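Local atomic coordinates of transcriptional regulator KdgR (Pseudomonas aeruginosa, PDB entry 5Y6I), a protein that probably binds DNA as an IclR-family transcription factor, pairing a helix-turn-helix domain with a C-terminal GAF-like domain. Residues L144-G148 against L167-E171; M91-A97 against I255-M259. Residue numbers count along the deposited sequence, not the author numbering.

Contact 1: L144-G148 against L167-E171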
loop_
_atom_site.group_PDB
_atom_site.type_symbol
_atom_site.label_atom_id
_atom_site.label_comp_id
_atom_site.label_asym_id
_atom_site.label_seq_id
_atom_site.Cartn_x
_atom_site.Cartn_y
_atom_site.Cartn_z
ATOM N N LEU A 144 23.007 9.727 2.889
ATOM C CA LEU A 144 23.170 11.174 2.807
ATOM C C LEU A 144 22.706 11.842 4.104
ATOM O O LEU A 144 21.975 11.240 4.898
ATOM C CB LEU A 144 22.387 11.712 1.601
ATOM C CG LEU A 144 22.460 10.911 0.291
ATOM C CD1 LEU A 144 21.545 11.472 -0.771
ATOM C CD2 LEU A 144 23.898 10.880 -0.220
ATOM N N PRO A 145 23.107 13.086 4.368
ATOM C CA PRO A 145 22.708 13.718 5.633
ATOM C C PRO A 145 21.253 14.141 5.603
ATOM O O PRO A 145 20.680 14.389 4.540
ATOM C CB PRO A 145 23.638 14.933 5.739
ATOM C CG PRO A 145 23.962 15.290 4.335
ATOM C CD PRO A 145 23.945 13.984 3.550
ATOM N N LEU A 146 20.645 14.221 6.796
ATOM C CA LEU A 146 19.237 14.599 6.842
ATOM C C LEU A 146 19.047 16.062 6.466
ATOM O O LEU A 146 18.152 16.391 5.683
ATOM C CB LEU A 146 18.632 14.329 8.226
ATOM C CG LEU A 146 17.116 14.534 8.298
ATOM C CD1 LEU A 146 16.335 13.300 7.891
ATOM C CD2 LEU A 146 16.693 14.972 9.649
ATOM N N LEU A 147 19.875 16.952 7.003
ATOM C CA LEU A 147 19.724 18.372 6.732
ATOM C C LEU A 147 20.746 18.945 5.765
ATOM O O LEU A 147 20.622 20.120 5.406
ATOM C CB LEU A 147 19.776 19.184 8.023
ATOM C CG LEU A 147 18.669 18.882 9.016
ATOM C CD1 LEU A 147 19.219 18.043 10.152
ATOM C CD2 LEU A 147 18.098 20.187 9.504
ATOM N N GLY A 148 21.735 18.163 5.332
ATOM C CA GLY A 148 22.792 18.680 4.488
ATOM C C GLY A 148 22.648 18.335 3.022
ATOM O O GLY A 148 23.401 18.864 2.199
ATOM N N LEU A 167 17.586 10.681 14.551
ATOM C CA LEU A 167 18.803 10.841 13.767
ATOM C C LEU A 167 19.097 12.313 13.523
ATOM O O LEU A 167 20.269 12.718 13.540
ATOM C CB LEU A 167 18.731 10.052 12.447
ATOM C CG LEU A 167 17.705 10.244 11.321
ATOM C CD1 LEU A 167 18.273 11.109 10.210
ATOM C CD2 LEU A 167 17.283 8.898 10.756
ATOM N N ARG A 168 18.056 13.138 13.356
ATOM C CA ARG A 168 18.293 14.574 13.273
ATOM C C ARG A 168 18.952 15.102 14.542
ATOM O O ARG A 168 19.809 15.994 14.474
ATOM C CB ARG A 168 16.992 15.332 13.019
ATOM C CG ARG A 168 17.193 16.851 13.065
ATOM C CD ARG A 168 15.889 17.599 12.973
ATOM N NE ARG A 168 15.307 17.645 14.295
ATOM C CZ ARG A 168 14.006 17.527 14.555
ATOM N NH1 ARG A 168 13.119 17.332 13.579
ATOM N NH2 ARG A 168 13.602 17.578 15.806
ATOM N N GLU A 169 18.575 14.564 15.704
ATOM C CA GLU A 169 19.216 14.987 16.942
ATOM C C GLU A 169 20.627 14.426 17.072
ATOM O O GLU A 169 21.495 15.074 17.670
ATOM C CB GLU A 169 18.351 14.577 18.131
ATOM C CG GLU A 169 17.093 15.416 18.263
ATOM C CD GLU A 169 16.007 14.728 19.056
ATOM O OE1 GLU A 169 14.877 15.258 19.084
ATOM O OE2 GLU A 169 16.282 13.659 19.644
ATOM N N GLU A 170 20.884 13.231 16.538
ATOM C CA GLU A 170 22.264 12.756 16.499
ATOM C C GLU A 170 23.117 13.632 15.594
ATOM O O GLU A 170 24.322 13.775 15.825
ATOM C CB GLU A 170 22.316 11.308 16.025
ATOM C CG GLU A 170 21.607 10.318 16.926
ATOM C CD GLU A 170 21.670 8.904 16.379
ATOM O OE1 GLU A 170 22.402 8.680 15.385
ATOM O OE2 GLU A 170 20.996 8.017 16.943
ATOM N N GLU A 171 22.498 14.245 14.581
ATOM C CA GLU A 171 23.214 15.045 13.596
ATOM C C GLU A 171 23.658 16.390 14.159
ATOM O O GLU A 171 24.701 16.911 13.756
ATOM C CB GLU A 171 22.326 15.257 12.371
ATOM C CG GLU A 171 23.040 15.120 11.040
ATOM C CD GLU A 171 22.089 14.796 9.894
ATOM O OE1 GLU A 171 21.749 13.603 9.706
ATOM O OE2 GLU A 171 21.678 15.735 9.178
#
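In the C-terminal, GAF-like domain of this IclR-family regulator, the irregular loop 144-148 runs past the last turn of helix 162-171, the nearest CA atoms being those of L146 and R168, 6.5 Å apart. P145 is extended, but the chain bends at L146 (phi/psi -70/-45), and that bend turns the amide groups of L146 and L147 to the same side, toward the helix. The carboxylate of E171 fills this spot: L146 N donates to E171 OE1 at 3.2 Å, with a weak second bond to OE2, and L147 N donates to E171 OE2 at 3.1 Å. A helix side chain thus satisfies two successive loop amides. Beside it the packing is apolar. L146 CD1 lies 3.7 Å from L167 CD1, and both leucines also rest on W117 of strand 111-118, so loop and helix share a footing on the sheet. R168 contributes the aliphatic start of its side chain, while its guanidinium points on to a salt bridge with E161. The methylenes left behind meet both leucines of the loop: L146 CD2 is 3.4 Å from R168 CB, and L147 CD1 is 3.7 Å from R168 CG.

Contact 2: M91-A97 against I255-M259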
loop_
_atom_site.group_PDB
_atom_site.type_symbol
_atom_site.label_atom_id
_atom_site.label_comp_id
_atom_site.label_asym_id
_atom_site.label_seq_id
_atom_site.Cartn_x
_atom_site.Cartn_y
_atom_site.Cartn_z
ATOM N N MET A 91 3.275 -3.748 -4.639
ATOM C CA MET A 91 3.946 -2.477 -4.879
ATOM C C MET A 91 5.436 -2.591 -4.570
ATOM O O MET A 91 5.839 -3.257 -3.612
ATOM C CB MET A 91 3.320 -1.379 -4.024
ATOM C CG MET A 91 2.006 -0.830 -4.510
ATOM S SD MET A 91 1.488 0.587 -3.512
ATOM C CE MET A 91 1.239 -0.186 -1.923
ATOM N N ASP A 92 6.257 -1.955 -5.411
ATOM C CA ASP A 92 7.711 -1.958 -5.223
ATOM C C ASP A 92 8.276 -0.757 -5.981
ATOM O O ASP A 92 8.445 -0.818 -7.201
ATOM C CB ASP A 92 8.343 -3.252 -5.707
ATOM C CG ASP A 92 9.851 -3.241 -5.563
ATOM O OD1 ASP A 92 10.334 -2.634 -4.589
ATOM O OD2 ASP A 92 10.557 -3.816 -6.418
ATOM N N VAL A 93 8.575 0.318 -5.252
ATOM C CA VAL A 93 9.109 1.498 -5.905
ATOM C C VAL A 93 10.426 1.185 -6.594
ATOM O O VAL A 93 10.802 1.869 -7.544
ATOM C CB VAL A 93 9.263 2.648 -4.890
ATOM C CG1 VAL A 93 10.429 2.378 -3.950
ATOM C CG2 VAL A 93 9.406 3.984 -5.606
ATOM N N LEU A 94 11.142 0.151 -6.158
ATOM C CA LEU A 94 12.400 -0.160 -6.828
ATOM C C LEU A 94 12.143 -0.722 -8.214
ATOM O O LEU A 94 12.878 -0.409 -9.159
ATOM C CB LEU A 94 13.226 -1.130 -5.992
ATOM C CG LEU A 94 14.306 -0.409 -5.172
ATOM C CD1 LEU A 94 13.720 0.668 -4.267
ATOM C CD2 LEU A 94 15.180 -1.385 -4.379
ATOM N N LYS A 95 11.092 -1.538 -8.356
ATOM C CA LYS A 95 10.667 -2.015 -9.670
ATOM C C LYS A 95 10.141 -0.867 -10.525
ATOM O O LYS A 95 10.675 -0.584 -11.606
ATOM C CB LYS A 95 9.604 -3.108 -9.507
ATOM C CG LYS A 95 8.995 -3.646 -10.819
ATOM C CD LYS A 95 7.560 -3.138 -11.067
ATOM C CE LYS A 95 7.247 -3.080 -12.566
ATOM N NZ LYS A 95 6.006 -2.311 -12.907
ATOM N N SER A 96 9.111 -0.164 -10.037
ATOM C CA SER A 96 8.421 0.814 -10.879
ATOM C C SER A 96 9.337 1.960 -11.300
ATOM O O SER A 96 9.097 2.590 -12.337
ATOM C CB SER A 96 7.194 1.394 -10.155
ATOM O OG SER A 96 6.553 0.444 -9.320
ATOM N N ALA A 97 10.364 2.271 -10.506
ATOM C CA ALA A 97 11.186 3.446 -10.783
ATOM C C ALA A 97 12.329 3.177 -11.754
ATOM O O ALA A 97 12.815 4.120 -12.391
ATOM C CB ALA A 97 11.766 4.004 -9.487
ATOM N N ILE A 255 6.096 7.764 -11.812
ATOM C CA ILE A 255 6.375 6.625 -10.939
ATOM C C ILE A 255 5.289 6.489 -9.878
ATOM O O ILE A 255 4.843 5.377 -9.564
ATOM C CB ILE A 255 7.763 6.770 -10.290
ATOM C CG1 ILE A 255 8.864 6.918 -11.337
ATOM C CG2 ILE A 255 8.057 5.587 -9.365
ATOM C CD1 ILE A 255 10.261 7.043 -10.713
ATOM N N SER A 256 4.841 7.621 -9.320
ATOM C CA SER A 256 3.811 7.586 -8.294
ATOM C C SER A 256 2.523 7.010 -8.846
ATOM O O SER A 256 2.001 6.014 -8.334
ATOM C CB SER A 256 3.556 8.987 -7.740
ATOM O OG SER A 256 4.542 9.346 -6.793
ATOM N N TRP A 257 1.978 7.655 -9.881
ATOM C CA TRP A 257 0.706 7.231 -10.453
ATOM C C TRP A 257 0.752 5.776 -10.894
ATOM O O TRP A 257 -0.281 5.097 -10.898
ATOM C CB TRP A 257 0.351 8.154 -11.613
ATOM C CG TRP A 257 -0.875 7.811 -12.394
ATOM C CD1 TRP A 257 -2.101 8.405 -12.307
ATOM C CD2 TRP A 257 -0.978 6.827 -13.425
ATOM N NE1 TRP A 257 -2.967 7.834 -13.208
ATOM C CE2 TRP A 257 -2.299 6.860 -13.906
ATOM C CE3 TRP A 257 -0.076 5.907 -13.981
ATOM C CZ2 TRP A 257 -2.746 6.008 -14.918
ATOM C CZ3 TRP A 257 -0.515 5.062 -14.976
ATOM C CH2 TRP A 257 -1.840 5.118 -15.437
ATOM N N ARG A 258 1.932 5.260 -11.236
ATOM C CA ARG A 258 1.999 3.844 -11.571
ATOM C C ARG A 258 1.924 2.952 -10.343
ATOM O O ARG A 258 1.586 1.767 -10.469
ATOM C CB ARG A 258 3.264 3.555 -12.379
ATOM C CG ARG A 258 3.083 3.958 -13.845
ATOM C CD ARG A 258 4.386 4.176 -14.602
ATOM N NE ARG A 258 5.345 3.111 -14.346
ATOM C CZ ARG A 258 6.410 2.876 -15.103
ATOM N NH1 ARG A 258 7.249 1.893 -14.796
ATOM N NH2 ARG A 258 6.626 3.621 -16.181
ATOM N N MET A 259 2.231 3.490 -9.168
ATOM C CA MET A 259 2.037 2.790 -7.916
ATOM C C MET A 259 0.651 3.027 -7.322
ATOM O O MET A 259 0.398 2.619 -6.191
ATOM C CB MET A 259 3.126 3.204 -6.928
ATOM C CG MET A 259 4.518 2.942 -7.480
ATOM S SD MET A 259 5.789 2.907 -6.219
ATOM C CE MET A 259 5.340 1.379 -5.424
#
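Two helix ends meet here within the GAF-like domain of this IclR-family protein: the start of helix 93-108 and the end of helix 244-258. Apolar packing does most of the work. M259 reaches under the first turn of the other helix: its CE is 3.7 Å from M91 CB and also presses on the backbone, 3.4 Å from V93 N, while its SD lies 3.7 Å from V93 CB. Farther along, I255 takes over: its CD1 sits 3.6 Å from A97 CB, and its CG2 is a looser 4.3 Å from V93 CG2.

The polar groups look mainly to their own segment. D92 is the N-cap of helix 93-108, its carboxylate accepting weak bonds from L94 N (OD1, 3.3 Å) and K95 N (OD2, 3.0 Å). S96 OG turns back to D92 O at 3.1 Å, so although S96 faces the other helix it offers M259 CG a hydroxyl already bonded, 3.7 Å away. At the edge, R258 NH1 comes within 3.2 Å of S96 O, but the angle is too poor for a hydrogen bond.

The second subunit borders the site, its L81 packing on M91 and its R78 making a cation-pi contact with W257. Beneath the pair lies the sheet: V93 and I255 both touch V216 of strand 209-217, V93 also touches A224 and A225, and I255 touches L227, all of strand 223-232, while A97 meets L114 of strand 111-118.

Overall arrangement
Contact 2 is buried and contact 1 lies at the surface: the centre of contact 2 is about 7 Å from the centre of the chain, that of contact 1 about 23 Å. Their centres are 27 Å apart and their nearest atoms about 14 Å, so they do not touch. They use different helices, but the sheet of the GAF-like domain links them, since strand 111-118 lies against both. Along the chain, contact 1 is nested inside the long loop that contact 2 closes. Chemistry follows place. Outside, a glutamate carboxylate bonded to loop amides adds to a small leucine patch; inside, packing of methionine and aliphatic side chains does the joining, without hydrogen bonds between the segments. Of the two, contact 2 alone borders the second subunit.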